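PDB 1WB7: superoxide dismutase [FE] from Sulfolobus solfataricus, which converts superoxide radicals into hydrogen peroxide and molecular oxygen, using one iron ion in each subunit of a homotetramer. Local coordinates for residues D59-T62 against G63-D66; G73-F76 against N77-H81; V122-E125 against T126-L130. The protein carries 1 engineered substitution. All coordinates share one frame; numbering follows the deposited sequence.

Contact 1: residues D59-T62 against G63-D66; sequences DLQT and GQYD
Q64 lies alongside Q61 where the chain reverses between helices 27-57 and 67-89. Q61 to Q64 form a type II beta turn, closed by the bond from Q64 N to Q61 O (2.9 Å), which is bent to 135° at the hydrogen. G63 takes the third position with positive phi (91°), where a CB would collide with the carbonyl of T62. Along Q64, CB sits 3.1 Å from Q61 O and CG 3.6 Å from the same oxygen. CD then passes 3.5 Å from Q61 CG, and the terminal amide comes alongside that of Q61, their planes 27° apart. The two side chains point the same way, Q64 extended beyond CG and Q61 bent at chi2. Y65, the residue after the turn, brings its ring to the same oxygen: its CD2-CE2 edge meets Q61 O nearly in the ring plane, CE2 at 3.5 Å, while L60 CB packs on Y65 CD2 at 4.2 Å. The phenol oxygen reaches onward to hydrogen-bond E125 OE2 of the third subunit, and G63 O accepts from R51 of the second. Q61 O thus receives one N-H and lies at the ring edge, where C-H groups would probably offer it a weakly positive surface; the turn draws on this shared oxygen and on apolar contacts, and no ion pair joins its two halves.

Contact 2: residues G73-F76 against N77-H81; sequences GLTF and NINGH
N77 and N79 each bend an amide back onto the carbonyl four residues earlier, a side-chain-to-backbone motif laid over the i to i-4 bonds of helix 67-89 in the alpha-hairpin domain. G73 O takes two donors from opposite faces of its plane: N77 N at 3.0 Å, almost straight (172°), and N77 ND2 at 2.9 Å. N77 CG lies beside its own backbone N (chi1 -75°), which turns the amide down the helix toward G73; the F76 ring stands beside it, the two planes 77° apart. T75 O is doubly held in the same manner, with N79 ND2 at 2.9 Å on one face and N79 N at 3.2 Å on the other. The N79 amide is further fixed by the third subunit, where ND2 also donates to H159 O and OD1 accepts from A161 N. T75 OG1 hydrogen-bonds N158 O of that same subunit, so these polar ends, buried in the tetramer, are paired across the interface. Between the asparagines runs the plain helical bond from I78 N to L74 O (2.8 Å), with L74 CD2 and I78 CD1 touching at 4.1 Å. Near the iron site, G80 N donates to F76 O at 2.9 Å, and G80 O accepts from ND1 of the iron ligand H84.

Contact 3: residues V122-E125 against T126-L130; sequences VFTE and TANSL
V122 and T126 lie side by side and point the same way, one helical turn apart near the end of helix 116-128. The threonine sets its OG1 beside its own backbone N (chi1 -58°), from where it donates to V122 O at 2.8 Å. T126 N reaches that oxygen too, at 2.9 Å, from the opposite face of the carbonyl plane. V122 CG1 comes no nearer than 4.1 Å to T126 OG1, and both side chains rest on I149 of strand 147-153. T124 and N128 make a second such pair, on the side of helix 184-191: T124 CG2 meets N128 ND2 at 3.5 Å, while T124 OG1 hydrogen-bonds K120 O and W192 NE1. Beyond them S129 curls back, its OG donating to T126 O at 2.7 Å, and S129 N bonds to that oxygen from the same face. The bond from S129 N to E125 O is weak (127° at the hydrogen). S129 OG also meets Q68 of the third subunit. Hydroxyls returned to backbone carbonyls of the preceding turn are a familiar motif of alpha-helices, here in the helix that packs on the antiparallel sheet of the superoxide dismutase C-terminal domain.

In the fold
From the N terminus the chain runs through helix 27-57 and reverses in contact 1, the loop that joins the two long helices of the alpha-hairpin domain. Contact 2 follows within the second of them, helix 67-89, its centre about 21 Å from that of contact 1. Contact 3 comes last, in helix 116-128, which packs on the sheet and on helix 184-191 of the C-terminal domain. Contacts 2 and 3 are successive turns of one helix each and close no loop. The three are in series; none nests in or crosses another, and they do not touch within the chain. In the tetramer contact 1 of one subunit meets contact 3 of another, and all three border the third subunit.

Contact 1: residues D59-T62 against G63-D66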
ATOM      1  N   ASP A  59     -21.770  20.023   9.680  1.00 21.75           N
ATOM      2  CA  ASP A  59     -22.565  20.452   8.537  1.00 22.33           C
ATOM      3  C   ASP A  59     -22.743  19.267   7.595  1.00 22.61           C
ATOM      4  O   ASP A  59     -23.670  19.226   6.790  1.00 22.71           O
ATOM      5  CB  ASP A  59     -21.895  21.633   7.834  1.00 23.97           C
ATOM      6  CG  ASP A  59     -21.830  22.862   8.722  1.00 27.05           C
ATOM      7  OD1 ASP A  59     -22.827  23.128   9.425  1.00 30.19           O
ATOM      8  OD2 ASP A  59     -20.797  23.565   8.719  1.00 31.72           O
ATOM      9  N   LEU A  60     -21.829  18.308   7.701  1.00 22.64           N
ATOM     10  CA  LEU A  60     -21.903  17.073   6.933  1.00 22.68           C
ATOM     11  C   LEU A  60     -22.177  16.051   8.018  1.00 22.84           C
ATOM     12  O   LEU A  60     -21.298  15.763   8.825  1.00 23.02           O
ATOM     13  CB  LEU A  60     -20.571  16.745   6.265  1.00 21.34           C
ATOM     14  CG  LEU A  60     -20.202  17.467   4.971  1.00 21.87           C
ATOM     15  CD1 LEU A  60     -18.780  17.092   4.569  1.00 19.20           C
ATOM     16  CD2 LEU A  60     -21.195  17.090   3.881  1.00 19.51           C
ATOM     17  N   GLN A  61     -23.391  15.520   8.067  1.00 23.05           N
ATOM     18  CA  GLN A  61     -23.705  14.546   9.098  1.00 23.22           C
ATOM     19  C   GLN A  61     -23.458  13.105   8.689  1.00 23.07           C
ATOM     20  O   GLN A  61     -23.111  12.816   7.545  1.00 22.83           O
ATOM     21  CB  GLN A  61     -25.147  14.711   9.577  1.00 25.75           C
ATOM     22  CG  GLN A  61     -26.173  14.878   8.486  1.00 32.96           C
ATOM     23  CD  GLN A  61     -26.966  16.169   8.645  1.00 38.30           C
ATOM     24  OE1 GLN A  61     -28.014  16.349   8.027  1.00 40.61           O
ATOM     25  NE2 GLN A  61     -26.459  17.076   9.474  1.00 40.17           N
ATOM     26  N   THR A  62     -23.620  12.210   9.656  1.00 22.94           N
ATOM     27  CA  THR A  62     -23.426  10.786   9.440  1.00 22.98           C
ATOM     28  C   THR A  62     -24.113  10.343   8.159  1.00 22.56           C
ATOM     29  O   THR A  62     -25.283  10.650   7.940  1.00 22.85           O
ATOM     30  CB  THR A  62     -24.008   9.980  10.613  1.00 24.44           C
ATOM     31  OG1 THR A  62     -23.506  10.510  11.844  1.00 27.28           O
ATOM     32  CG2 THR A  62     -23.623   8.510  10.504  1.00 24.31           C
ATOM     33  N   GLY A  63     -23.381   9.627   7.312  1.00 21.91           N
ATOM     34  CA  GLY A  63     -23.954   9.142   6.069  1.00 20.92           C
ATOM     35  C   GLY A  63     -23.777  10.100   4.913  1.00 20.28           C
ATOM     36  O   GLY A  63     -24.217   9.832   3.796  1.00 20.31           O
ATOM     37  N   GLN A  64     -23.125  11.223   5.172  1.00 19.70           N
ATOM     38  CA  GLN A  64     -22.903  12.207   4.132  1.00 19.21           C
ATOM     39  C   GLN A  64     -21.433  12.353   3.822  1.00 18.65           C
ATOM     40  O   GLN A  64     -21.013  13.341   3.228  1.00 18.87           O
ATOM     41  CB  GLN A  64     -23.496  13.551   4.548  1.00 19.92           C
ATOM     42  CG  GLN A  64     -25.011  13.513   4.610  1.00 25.68           C
ATOM     43  CD  GLN A  64     -25.630  14.832   5.017  1.00 28.48           C
ATOM     44  OE1 GLN A  64     -26.844  14.991   4.964  1.00 32.44           O
ATOM     45  NE2 GLN A  64     -24.799  15.780   5.432  1.00 28.15           N
ATOM     46  N   TYR A  65     -20.653  11.357   4.220  1.00 17.87           N
ATOM     47  CA  TYR A  65     -19.222  11.372   3.966  1.00 17.26           C
ATOM     48  C   TYR A  65     -18.620  10.032   4.354  1.00 16.90           C
ATOM     49  O   TYR A  65     -19.183   9.294   5.156  1.00 17.04           O
ATOM     50  CB  TYR A  65     -18.543  12.492   4.769  1.00 14.36           C
ATOM     51  CG  TYR A  65     -18.574  12.275   6.265  1.00 13.11           C
ATOM     52  CD1 TYR A  65     -17.525  11.626   6.918  1.00 12.32           C
ATOM     53  CD2 TYR A  65     -19.661  12.706   7.029  1.00  9.64           C
ATOM     54  CE1 TYR A  65     -17.557  11.412   8.301  1.00 12.37           C
ATOM     55  CE2 TYR A  65     -19.708  12.499   8.401  1.00 11.97           C
ATOM     56  CZ  TYR A  65     -18.653  11.850   9.034  1.00 14.23           C
ATOM     57  OH  TYR A  65     -18.704  11.637  10.396  1.00 14.49           O
ATOM     58  N   ASP A  66     -17.470   9.722   3.770  1.00 16.45           N
ATOM     59  CA  ASP A  66     -16.778   8.484   4.067  1.00 16.10           C
ATOM     60  C   ASP A  66     -15.401   8.943   4.500  1.00 15.86           C
ATOM     61  O   ASP A  66     -14.546   9.274   3.677  1.00 16.05           O
ATOM     62  CB  ASP A  66     -16.738   7.620   2.816  1.00 15.24           C
ATOM     63  CG  ASP A  66     -18.125   7.334   2.285  1.00 12.68           C
ATOM     64  OD1 ASP A  66     -18.750   6.361   2.736  1.00 15.29           O
ATOM     65  OD2 ASP A  66     -18.606   8.103   1.429  1.00 15.04           O
TER

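Contact 2: residues G73-F76 against N77-H81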
ATOM      1  N   GLY A  73      -7.317  10.880   1.204  1.00 11.93           N
ATOM      2  CA  GLY A  73      -7.157  11.871   0.153  1.00 11.61           C
ATOM      3  C   GLY A  73      -6.266  12.990   0.672  1.00 11.72           C
ATOM      4  O   GLY A  73      -5.517  13.627  -0.079  1.00 11.85           O
ATOM      5  N   LEU A  74      -6.343  13.236   1.974  1.00 11.54           N
ATOM      6  CA  LEU A  74      -5.522  14.270   2.584  1.00 11.49           C
ATOM      7  C   LEU A  74      -4.052  13.853   2.633  1.00 11.58           C
ATOM      8  O   LEU A  74      -3.172  14.655   2.315  1.00 11.64           O
ATOM      9  CB  LEU A  74      -6.037  14.605   3.983  1.00 10.50           C
ATOM     10  CG  LEU A  74      -7.215  15.589   3.995  1.00 11.67           C
ATOM     11  CD1 LEU A  74      -7.807  15.705   5.400  1.00  9.59           C
ATOM     12  CD2 LEU A  74      -6.735  16.954   3.502  1.00  8.33           C
ATOM     13  N   THR A  75      -3.763  12.604   2.995  1.00 11.46           N
ATOM     14  CA  THR A  75      -2.359  12.214   3.037  1.00 11.64           C
ATOM     15  C   THR A  75      -1.773  12.238   1.629  1.00 11.82           C
ATOM     16  O   THR A  75      -0.600  12.566   1.447  1.00 11.88           O
ATOM     17  CB  THR A  75      -2.131  10.818   3.687  1.00 11.33           C
ATOM     18  OG1 THR A  75      -0.730  10.655   3.939  1.00 11.30           O
ATOM     19  CG2 THR A  75      -2.593   9.683   2.773  1.00  9.96           C
ATOM     20  N   PHE A  76      -2.597  11.914   0.634  1.00 11.96           N
ATOM     21  CA  PHE A  76      -2.154  11.914  -0.760  1.00 12.08           C
ATOM     22  C   PHE A  76      -1.803  13.329  -1.224  1.00 12.19           C
ATOM     23  O   PHE A  76      -0.693  13.586  -1.691  1.00 12.50           O
ATOM     24  CB  PHE A  76      -3.260  11.346  -1.664  1.00 12.82           C
ATOM     25  CG  PHE A  76      -2.974  11.476  -3.140  1.00 12.77           C
ATOM     26  CD1 PHE A  76      -1.970  10.725  -3.738  1.00 13.90           C
ATOM     27  CD2 PHE A  76      -3.706  12.360  -3.925  1.00 15.07           C
ATOM     28  CE1 PHE A  76      -1.694  10.851  -5.107  1.00 13.54           C
ATOM     29  CE2 PHE A  76      -3.439  12.496  -5.294  1.00 16.63           C
ATOM     30  CZ  PHE A  76      -2.431  11.741  -5.886  1.00 11.53           C
ATOM     31  N   ASN A  77      -2.757  14.244  -1.092  1.00 12.15           N
ATOM     32  CA  ASN A  77      -2.564  15.633  -1.509  1.00 12.24           C
ATOM     33  C   ASN A  77      -1.591  16.441  -0.653  1.00 12.25           C
ATOM     34  O   ASN A  77      -0.809  17.229  -1.185  1.00 12.41           O
ATOM     35  CB  ASN A  77      -3.915  16.355  -1.566  1.00 11.76           C
ATOM     36  CG  ASN A  77      -4.731  15.954  -2.772  1.00 12.86           C
ATOM     37  OD1 ASN A  77      -4.415  16.334  -3.899  1.00 12.12           O
ATOM     38  ND2 ASN A  77      -5.777  15.164  -2.545  1.00 10.35           N
ATOM     39  N   ILE A  78      -1.636  16.262   0.663  1.00 12.15           N
ATOM     40  CA  ILE A  78      -0.732  17.006   1.525  1.00 12.32           C
ATOM     41  C   ILE A  78       0.710  16.618   1.231  1.00 12.53           C
ATOM     42  O   ILE A  78       1.579  17.491   1.100  1.00 12.66           O
ATOM     43  CB  ILE A  78      -1.053  16.781   3.011  1.00 11.94           C
ATOM     44  CG1 ILE A  78      -2.392  17.444   3.343  1.00  9.73           C
ATOM     45  CG2 ILE A  78       0.050  17.379   3.885  1.00 12.72           C
ATOM     46  CD1 ILE A  78      -2.826  17.286   4.784  1.00 12.01           C
ATOM     47  N   ASN A  79       0.972  15.320   1.113  1.00 12.51           N
ATOM     48  CA  ASN A  79       2.321  14.863   0.793  1.00 12.49           C
ATOM     49  C   ASN A  79       2.662  15.293  -0.621  1.00 12.61           C
ATOM     50  O   ASN A  79       3.807  15.643  -0.913  1.00 12.92           O
ATOM     51  CB  ASN A  79       2.428  13.338   0.906  1.00 11.42           C
ATOM     52  CG  ASN A  79       2.743  12.888   2.313  1.00 11.21           C
ATOM     53  OD1 ASN A  79       3.748  13.305   2.895  1.00 10.79           O
ATOM     54  ND2 ASN A  79       1.887  12.038   2.871  1.00  8.00           N
ATOM     55  N   GLY A  80       1.667  15.262  -1.503  1.00 12.55           N
ATOM     56  CA  GLY A  80       1.896  15.674  -2.877  1.00 12.36           C
ATOM     57  C   GLY A  80       2.445  17.088  -2.883  1.00 12.37           C
ATOM     58  O   GLY A  80       3.387  17.406  -3.603  1.00 12.31           O
ATOM     59  N   HIS A  81       1.852  17.940  -2.057  1.00 12.45           N
ATOM     60  CA  HIS A  81       2.289  19.324  -1.947  1.00 12.52           C
ATOM     61  C   HIS A  81       3.652  19.447  -1.263  1.00 12.50           C
ATOM     62  O   HIS A  81       4.589  20.029  -1.813  1.00 12.70           O
ATOM     63  CB  HIS A  81       1.251  20.133  -1.166  1.00 12.76           C
ATOM     64  CG  HIS A  81       1.778  21.423  -0.623  1.00 13.64           C
ATOM     65  ND1 HIS A  81       2.351  22.389  -1.422  1.00 15.54           N
ATOM     66  CD2 HIS A  81       1.840  21.899   0.643  1.00 12.98           C
ATOM     67  CE1 HIS A  81       2.745  23.402  -0.672  1.00 14.13           C
ATOM     68  NE2 HIS A  81       2.447  23.130   0.585  1.00 14.43           N
TER

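Contact 3: residues V122-E125 against T126-L130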
ATOM      1  N   VAL A 122      24.761   3.668  -4.873  1.00 14.76           N
ATOM      2  CA  VAL A 122      23.728   3.019  -4.077  1.00 14.65           C
ATOM      3  C   VAL A 122      22.388   3.740  -4.179  1.00 14.79           C
ATOM      4  O   VAL A 122      21.341   3.095  -4.251  1.00 15.14           O
ATOM      5  CB  VAL A 122      24.153   2.923  -2.597  1.00 14.08           C
ATOM      6  CG1 VAL A 122      23.035   2.318  -1.761  1.00  8.28           C
ATOM      7  CG2 VAL A 122      25.412   2.074  -2.487  1.00 12.94           C
ATOM      8  N   PHE A 123      22.418   5.068  -4.201  1.00 14.61           N
ATOM      9  CA  PHE A 123      21.185   5.846  -4.292  1.00 14.49           C
ATOM     10  C   PHE A 123      20.535   5.656  -5.656  1.00 14.42           C
ATOM     11  O   PHE A 123      19.326   5.475  -5.762  1.00 14.22           O
ATOM     12  CB  PHE A 123      21.463   7.338  -4.087  1.00 12.07           C
ATOM     13  CG  PHE A 123      20.221   8.154  -3.857  1.00 10.48           C
ATOM     14  CD1 PHE A 123      19.624   8.198  -2.598  1.00 11.72           C
ATOM     15  CD2 PHE A 123      19.624   8.847  -4.902  1.00  9.91           C
ATOM     16  CE1 PHE A 123      18.453   8.917  -2.385  1.00 10.31           C
ATOM     17  CE2 PHE A 123      18.450   9.569  -4.703  1.00 10.38           C
ATOM     18  CZ  PHE A 123      17.861   9.605  -3.441  1.00 10.23           C
ATOM     19  N   THR A 124      21.352   5.719  -6.696  1.00 14.53           N
ATOM     20  CA  THR A 124      20.872   5.562  -8.057  1.00 14.76           C
ATOM     21  C   THR A 124      20.270   4.167  -8.218  1.00 15.07           C
ATOM     22  O   THR A 124      19.200   3.999  -8.801  1.00 15.25           O
ATOM     23  CB  THR A 124      22.030   5.772  -9.053  1.00 15.11           C
ATOM     24  OG1 THR A 124      22.503   7.119  -8.934  1.00 13.77           O
ATOM     25  CG2 THR A 124      21.579   5.527 -10.487  1.00 12.24           C
ATOM     26  N   GLU A 125      20.956   3.174  -7.669  1.00 15.16           N
ATOM     27  CA  GLU A 125      20.506   1.790  -7.737  1.00 15.46           C
ATOM     28  C   GLU A 125      19.168   1.628  -7.022  1.00 15.45           C
ATOM     29  O   GLU A 125      18.250   0.976  -7.530  1.00 15.59           O
ATOM     30  CB  GLU A 125      21.550   0.886  -7.079  1.00 17.07           C
ATOM     31  CG  GLU A 125      21.215  -0.589  -7.089  1.00 19.99           C
ATOM     32  CD  GLU A 125      22.149  -1.395  -6.199  1.00 22.62           C
ATOM     33  OE1 GLU A 125      23.250  -0.896  -5.877  1.00 24.47           O
ATOM     34  OE2 GLU A 125      21.787  -2.529  -5.830  1.00 22.53           O
ATOM     35  N   THR A 126      19.059   2.229  -5.843  1.00 15.29           N
ATOM     36  CA  THR A 126      17.842   2.134  -5.055  1.00 15.27           C
ATOM     37  C   THR A 126      16.702   2.888  -5.730  1.00 15.35           C
ATOM     38  O   THR A 126      15.568   2.412  -5.758  1.00 15.11           O
ATOM     39  CB  THR A 126      18.072   2.673  -3.630  1.00 14.32           C
ATOM     40  OG1 THR A 126      19.132   1.929  -3.013  1.00 12.36           O
ATOM     41  CG2 THR A 126      16.823   2.516  -2.787  1.00 13.91           C
ATOM     42  N   ALA A 127      17.006   4.054  -6.292  1.00 15.45           N
ATOM     43  CA  ALA A 127      15.989   4.841  -6.976  1.00 15.66           C
ATOM     44  C   ALA A 127      15.425   4.072  -8.175  1.00 15.75           C
ATOM     45  O   ALA A 127      14.219   4.065  -8.398  1.00 15.66           O
ATOM     46  CB  ALA A 127      16.575   6.168  -7.439  1.00 14.77           C
ATOM     47  N   ASN A 128      16.297   3.423  -8.941  1.00 16.03           N
ATOM     48  CA  ASN A 128      15.849   2.679 -10.111  1.00 16.40           C
ATOM     49  C   ASN A 128      15.098   1.399  -9.774  1.00 16.54           C
ATOM     50  O   ASN A 128      14.374   0.874 -10.613  1.00 16.82           O
ATOM     51  CB  ASN A 128      17.029   2.346 -11.031  1.00 15.91           C
ATOM     52  CG  ASN A 128      17.600   3.573 -11.718  1.00 16.95           C
ATOM     53  OD1 ASN A 128      16.861   4.448 -12.163  1.00 16.83           O
ATOM     54  ND2 ASN A 128      18.921   3.635 -11.820  1.00 13.13           N
ATOM     55  N   SER A 129      15.262   0.899  -8.554  1.00 16.63           N
ATOM     56  CA  SER A 129      14.587  -0.328  -8.146  1.00 16.88           C
ATOM     57  C   SER A 129      13.130  -0.077  -7.776  1.00 17.21           C
ATOM     58  O   SER A 129      12.352  -1.016  -7.610  1.00 17.09           O
ATOM     59  CB  SER A 129      15.291  -0.951  -6.938  1.00 17.03           C
ATOM     60  OG  SER A 129      15.015  -0.210  -5.755  1.00 14.60           O
ATOM     61  N   LEU A 130      12.761   1.192  -7.639  1.00 17.49           N
ATOM     62  CA  LEU A 130      11.395   1.543  -7.266  1.00 17.86           C
ATOM     63  C   LEU A 130      10.360   0.989  -8.236  1.00 18.03           C
ATOM     64  O   LEU A 130      10.346   1.347  -9.410  1.00 18.28           O
ATOM     65  CB  LEU A 130      11.238   3.062  -7.172  1.00 17.24           C
ATOM     66  CG  LEU A 130       9.802   3.577  -7.027  1.00 18.50           C
ATOM     67  CD1 LEU A 130       9.178   3.024  -5.754  1.00 20.24           C
ATOM     68  CD2 LEU A 130       9.800   5.094  -7.008  1.00 17.06           C
TER